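Local coordinates for protein cadherin-23 (Mus musculus, PDB 5UZ8) that probably mediates calcium-dependent adhesion in hearing mechanotransduction, as a cadherin whose extracellular repeats are joined through bound calcium ions, at residues P114-P119 and N205-V210; K225-T230 and T308-V313. One frame throughout, in Å; residues are numbered along the deposited sequence. Where two conformers were deposited one is given.

Interaction 1: residues P114-P119 and N205-V210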
loop_
_atom_site.group_PDB
_atom_site.type_symbol
_atom_site.label_atom_id
_atom_site.label_comp_id
_atom_site.label_asym_id
_atom_site.label_seq_id
_atom_site.Cartn_x
_atom_site.Cartn_y
_atom_site.Cartn_z
ATOM N N PRO A 114 -11.962 4.428 0.877
ATOM C CA PRO A 114 -11.321 3.178 0.433
ATOM C C PRO A 114 -10.552 2.574 1.585
ATOM O O PRO A 114 -9.916 3.308 2.364
ATOM C CB PRO A 114 -10.380 3.608 -0.694
ATOM C CG PRO A 114 -10.715 5.002 -1.016
ATOM C CD PRO A 114 -11.388 5.603 0.217
ATOM N N ILE A 115 -10.656 1.272 1.733
ATOM C CA ILE A 115 -10.069 0.533 2.867
ATOM C C ILE A 115 -9.223 -0.574 2.283
ATOM O O ILE A 115 -9.722 -1.390 1.501
ATOM C CB ILE A 115 -11.132 -0.070 3.789
ATOM C CG1 ILE A 115 -11.939 1.045 4.489
ATOM C CG2 ILE A 115 -10.485 -0.962 4.860
ATOM C CD1 ILE A 115 -13.211 0.554 5.170
ATOM N N PHE A 116 -7.936 -0.590 2.641
ATOM C CA PHE A 116 -7.033 -1.633 2.130
ATOM C C PHE A 116 -7.376 -3.014 2.634
ATOM O O PHE A 116 -7.830 -3.147 3.765
ATOM C CB PHE A 116 -5.595 -1.297 2.424
ATOM C CG PHE A 116 -5.020 -0.310 1.472
ATOM C CD1 PHE A 116 -4.606 -0.709 0.217
ATOM C CD2 PHE A 116 -4.929 1.031 1.812
ATOM C CE1 PHE A 116 -4.075 0.215 -0.685
ATOM C CE2 PHE A 116 -4.394 1.945 0.923
ATOM C CZ PHE A 116 -3.983 1.552 -0.324
ATOM N N ASP A 117 -7.201 -4.032 1.799
ATOM C CA ASP A 117 -7.564 -5.420 2.109
ATOM C C ASP A 117 -6.585 -6.053 3.145
ATOM O O ASP A 117 -6.898 -7.075 3.744
ATOM C CB ASP A 117 -7.614 -6.286 0.814
ATOM C CG ASP A 117 -8.894 -6.068 -0.061
ATOM O OD1 ASP A 117 -9.767 -5.229 0.251
ATOM O OD2 ASP A 117 -9.045 -6.788 -1.079
ATOM N N GLN A 118 -5.389 -5.474 3.322
ATOM C CA GLN A 118 -4.418 -5.954 4.340
ATOM C C GLN A 118 -3.989 -4.778 5.184
ATOM O O GLN A 118 -4.041 -3.637 4.709
ATOM C CB GLN A 118 -3.156 -6.573 3.739
ATOM C CG GLN A 118 -3.397 -7.724 2.809
ATOM C CD GLN A 118 -2.140 -8.492 2.333
ATOM O OE1 GLN A 118 -2.314 -9.436 1.560
ATOM N NE2 GLN A 118 -0.901 -8.141 2.788
ATOM N N PRO A 119 -3.547 -5.042 6.426
ATOM C CA PRO A 119 -3.025 -3.974 7.293
ATOM C C PRO A 119 -1.634 -3.473 6.855
ATOM O O PRO A 119 -1.240 -2.374 7.212
ATOM C CB PRO A 119 -2.996 -4.627 8.677
ATOM C CG PRO A 119 -2.928 -6.098 8.429
ATOM C CD PRO A 119 -3.725 -6.306 7.166
ATOM N N ASN A 205 -7.210 6.455 2.305
ATOM C CA ASN A 205 -6.491 5.772 3.360
ATOM C C ASN A 205 -5.140 5.377 2.796
ATOM O O ASN A 205 -4.970 5.229 1.560
ATOM C CB ASN A 205 -7.222 4.505 3.823
ATOM C CG ASN A 205 -8.150 4.745 5.006
ATOM O OD1 ASN A 205 -7.749 5.310 6.017
ATOM N ND2 ASN A 205 -9.398 4.301 4.890
ATOM N N SER A 206 -4.193 5.197 3.691
ATOM C CA SER A 206 -2.861 4.738 3.283
ATOM C C SER A 206 -2.511 3.421 3.935
ATOM O O SER A 206 -3.049 3.068 4.985
ATOM C CB SER A 206 -1.848 5.794 3.678
ATOM O OG SER A 206 -1.868 6.000 5.077
ATOM N N VAL A 207 -1.508 2.763 3.380
ATOM C CA VAL A 207 -0.947 1.555 3.944
ATOM C C VAL A 207 0.577 1.530 3.717
ATOM O O VAL A 207 1.068 2.186 2.771
ATOM C CB VAL A 207 -1.620 0.319 3.343
ATOM C CG1 VAL A 207 -1.221 0.120 1.899
ATOM C CG2 VAL A 207 -1.310 -0.927 4.127
ATOM N N GLN A 208 1.327 0.828 4.582
ATOM C CA GLN A 208 2.768 0.698 4.400
ATOM C C GLN A 208 3.093 -0.580 3.634
ATOM O O GLN A 208 2.480 -1.640 3.860
ATOM C CB GLN A 208 3.545 0.746 5.711
ATOM C CG GLN A 208 3.318 1.982 6.543
ATOM C CD GLN A 208 3.800 3.234 5.866
ATOM O OE1 GLN A 208 2.985 4.076 5.388
ATOM N NE2 GLN A 208 5.097 3.368 5.783
ATOM N N VAL A 209 4.037 -0.444 2.711
ATOM C CA VAL A 209 4.529 -1.536 1.864
ATOM C C VAL A 209 6.034 -1.678 2.047
ATOM O O VAL A 209 6.765 -0.728 1.751
ATOM C CB VAL A 209 4.237 -1.254 0.386
ATOM C CG1 VAL A 209 4.726 -2.437 -0.474
ATOM C CG2 VAL A 209 2.746 -1.003 0.195
ATOM N N VAL A 210 6.484 -2.832 2.557
ATOM C CA VAL A 210 7.876 -3.135 2.762
ATOM C C VAL A 210 8.398 -3.933 1.573
ATOM O O VAL A 210 7.824 -4.965 1.186
ATOM C CB VAL A 210 8.119 -3.969 4.043
ATOM C CG1 VAL A 210 9.597 -4.321 4.198
ATOM C CG2 VAL A 210 7.639 -3.216 5.266
HETATM O O HOH W 1 0.629 -0.407 7.081
#

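Interaction 2: residues K225-T230 and T308-V313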
loop_
_atom_site.group_PDB
_atom_site.type_symbol
_atom_site.label_atom_id
_atom_site.label_comp_id
_atom_site.label_asym_id
_atom_site.label_seq_id
_atom_site.Cartn_x
_atom_site.Cartn_y
_atom_site.Cartn_z
ATOM N N LYS A 225 45.021 -1.035 -1.859
ATOM C CA LYS A 225 45.934 -0.577 -2.890
ATOM C C LYS A 225 46.534 -1.772 -3.624
ATOM O O LYS A 225 46.444 -2.885 -3.139
ATOM C CB LYS A 225 47.023 0.303 -2.248
ATOM C CG LYS A 225 47.850 -0.393 -1.186
ATOM C CD LYS A 225 48.801 0.564 -0.493
ATOM C CE LYS A 225 49.532 -0.149 0.622
ATOM N NZ LYS A 225 50.628 0.669 1.187
ATOM N N PRO A 226 47.127 -1.537 -4.802
ATOM C CA PRO A 226 47.623 -2.623 -5.617
ATOM C C PRO A 226 49.002 -3.178 -5.239
ATOM O O PRO A 226 49.405 -4.208 -5.797
ATOM C CB PRO A 226 47.650 -2.012 -7.026
ATOM C CG PRO A 226 47.939 -0.557 -6.787
ATOM C CD PRO A 226 47.189 -0.243 -5.519
ATOM N N GLN A 227 49.728 -2.517 -4.333
ATOM C CA GLN A 227 51.110 -2.919 -4.007
ATOM C C GLN A 227 51.397 -2.617 -2.540
ATOM O O GLN A 227 51.279 -1.474 -2.093
ATOM C CB GLN A 227 52.117 -2.220 -4.926
ATOM C CG GLN A 227 53.589 -2.612 -4.731
ATOM C CD GLN A 227 53.911 -4.031 -5.200
ATOM O OE1 GLN A 227 53.919 -4.315 -6.409
ATOM N NE2 GLN A 227 54.199 -4.918 -4.258
ATOM N N PHE A 228 51.689 -3.669 -1.781
ATOM C CA PHE A 228 52.156 -3.528 -0.418
ATOM C C PHE A 228 53.613 -3.941 -0.440
ATOM O O PHE A 228 54.024 -4.720 -1.304
ATOM C CB PHE A 228 51.410 -4.447 0.519
ATOM C CG PHE A 228 49.972 -4.071 0.705
ATOM C CD1 PHE A 228 49.038 -4.360 -0.274
ATOM C CD2 PHE A 228 49.557 -3.414 1.851
ATOM C CE1 PHE A 228 47.708 -4.019 -0.102
ATOM C CE2 PHE A 228 48.223 -3.044 2.013
ATOM C CZ PHE A 228 47.303 -3.351 1.039
ATOM N N SER A 229 54.378 -3.428 0.517
ATOM C CA SER A 229 55.807 -3.752 0.626
ATOM C C SER A 229 56.170 -3.946 2.084
ATOM O O SER A 229 55.710 -3.196 2.948
ATOM C CB SER A 229 56.668 -2.642 0.030
ATOM O OG SER A 229 56.396 -1.407 0.663
ATOM N N THR A 230 56.990 -4.963 2.361
ATOM C CA THR A 230 57.457 -5.202 3.717
ATOM C C THR A 230 58.844 -5.835 3.700
ATOM O O THR A 230 59.370 -6.182 2.632
ATOM C CB THR A 230 56.476 -6.107 4.505
ATOM O OG1 THR A 230 56.893 -6.151 5.883
ATOM C CG2 THR A 230 56.457 -7.506 3.932
ATOM N N THR A 308 42.819 -9.332 -5.947
ATOM C CA THR A 308 44.220 -9.532 -5.616
ATOM C C THR A 308 44.927 -8.217 -5.281
ATOM O O THR A 308 44.433 -7.118 -5.544
ATOM C CB THR A 308 45.040 -10.202 -6.749
ATOM O OG1 THR A 308 44.998 -9.399 -7.929
ATOM C CG2 THR A 308 44.540 -11.606 -7.058
ATOM N N THR A 309 46.082 -8.377 -4.674
ATOM C CA THR A 309 47.060 -7.317 -4.564
ATOM C C THR A 309 48.435 -7.962 -4.579
ATOM O O THR A 309 48.550 -9.192 -4.483
ATOM C CB THR A 309 46.830 -6.484 -3.297
ATOM O OG1 THR A 309 47.731 -5.373 -3.298
ATOM C CG2 THR A 309 47.039 -7.302 -2.053
ATOM N N MET A 310 49.460 -7.131 -4.768
ATOM C CA MET A 310 50.829 -7.613 -4.784
ATOM C C MET A 310 51.509 -7.264 -3.465
ATOM O O MET A 310 51.201 -6.239 -2.840
ATOM C CB MET A 310 51.594 -7.039 -5.988
ATOM C CG MET A 310 51.034 -7.474 -7.344
ATOM S SD MET A 310 50.782 -9.259 -7.476
ATOM C CE MET A 310 49.880 -9.446 -9.018
ATOM N N LEU A 311 52.424 -8.138 -3.039
ATOM C CA LEU A 311 53.134 -7.964 -1.773
ATOM C C LEU A 311 54.627 -8.150 -2.062
ATOM O O LEU A 311 55.051 -9.251 -2.422
ATOM C CB LEU A 311 52.660 -8.966 -0.725
ATOM C CG LEU A 311 53.450 -9.027 0.599
ATOM C CD1 LEU A 311 53.425 -7.699 1.329
ATOM C CD2 LEU A 311 52.963 -10.154 1.508
ATOM N N LEU A 312 55.381 -7.061 -1.978
ATOM C CA LEU A 312 56.830 -7.116 -2.162
ATOM C C LEU A 312 57.437 -7.472 -0.809
ATOM O O LEU A 312 57.108 -6.847 0.194
ATOM C CB LEU A 312 57.364 -5.781 -2.640
ATOM C CG LEU A 312 58.874 -5.580 -2.555
ATOM C CD1 LEU A 312 59.679 -6.701 -3.243
ATOM C CD2 LEU A 312 59.210 -4.204 -3.120
ATOM N N VAL A 313 58.293 -8.495 -0.776
ATOM C CA VAL A 313 59.017 -8.832 0.456
ATOM C C VAL A 313 60.509 -8.777 0.194
ATOM O O VAL A 313 61.006 -9.493 -0.673
ATOM C CB VAL A 313 58.670 -10.231 0.945
ATOM C CG1 VAL A 313 59.374 -10.502 2.274
ATOM C CG2 VAL A 313 57.169 -10.394 1.078
#

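Interaction 1: residues P114-P119 and N205-V210
Phe116 and Val207 meet in a CH-pi contact between the two sheets of a cadherin repeat. Strand 115-116 is an edge strand of one sheet, and strand 204-214 belongs to the other. The methyl CG1 of Val207 sits over the centre of the Phe116 ring, 3.6 Å from its centroid and almost on the ring normal. CG1 takes the crowded position between the backbone N and the carbonyl carbon (chi1 71°). CG2, the other methyl, is anti to N and lies 3.4 Å from Pro119 O. At the ring edge, Phe116 CE2 lies 3.4 Å from Asn205 O. The Phe116 side chain also touches Ala191, Val138 and Tyr121. An alanine in place of Phe116 would probably leave a gap over Val207 CG1 and that methyl without its aromatic partner.

The direct hydrogen bond lies at the Pro114 end. Asn205 ND2 donates to Pro114 O at 2.8 Å, and the bond is nearly straight (166°). The acceptor lies close to the amide plane of Asn205, as suits an amide N-H. At the other end a water bridges the segments. It donates to Pro119 O at 2.7 Å and accepts from Gln208 N at 2.9 Å.

The Pro114 ring is about 5 Å from a bound calcium ion. Side-chain packing between facing sheets, close to a calcium-bound linker, is typical of the Greek-key beta-sandwich of cadherin repeats.

Interaction 2: residues K225-T230 and T308-V313
Residues Gln227 to Thr230 pair in parallel with Met310 to Val313, joining edge strand 227-233 to strand 306-316 in a mixed sheet. The axes of the short strand segments approach to 4.5 Å, with 20° between their directions.

Backbone hydrogen bonds form the ladder. Phe228 gives its N-H to Met310 O and its O takes one from Leu312 N, both at 2.8 Å and nearly straight. Thr230 N to Leu312 O continues the ladder. Met310 N to Pro226 O begins it, with the donor well above the carbonyl plane.

Side-chain hydrogen bonds add to this. Thr309 OG1, anti to its backbone N (chi1 -174°), donates to a lone pair of Lys225 O at 2.8 Å, in the carbonyl plane. It fastens the loop just before the strand. The Gln227 chain bends at chi2 (70°), and its NE2 donates to Phe228 O at 3.0 Å. That carbonyl is gripped twice, since NE2 and Leu312 N reach it from opposite faces of its plane. Gln227 NE2 also bonds to Asn292 OD1, which ties the amide to strand 290-298.

Van der Waals contacts lie on both faces of the sheet. On the Phe228 side, Thr309 OG1 and Met310 O stand at the ring edge, and OG1 is 3.4 Å from Phe228 CD1. Lys225 lays its CE over one face of the ring, toward the rim. Leu311 CD1 touches both Phe228 CB and Thr230 CG2, 3.9 Å from the former. Met245 touches the Phe228 side chain. Val242 touches Thr230, and Ile243 touches Leu311. On the Gln227 side, Met310 CB packs against Gln227 OE1 at 3.6 Å.

A first strand joined in parallel to the last strand of the domain is typical of the seven-stranded cadherin repeat.

How the interactions relate
The two contacts come in series along the chain. From the N terminus, the chain passes through 114-119, builds the strands of the middle repeat and returns at 205-210, where interaction 1 closes a loop of 85 residues. Strand 204-214 then leads through a calcium-bound linker to strand 227-233. Interaction 2 opens at 225-230 and closes at 308-313, after 77 more residues. Neither loop nests in the other or crosses it. Interaction 1 ties two facing sheets together, whereas interaction 2 joins neighbouring strands of one sheet. Their nearest atoms are about 35 Å apart, and each contact lies within its own repeat of the elongated chain.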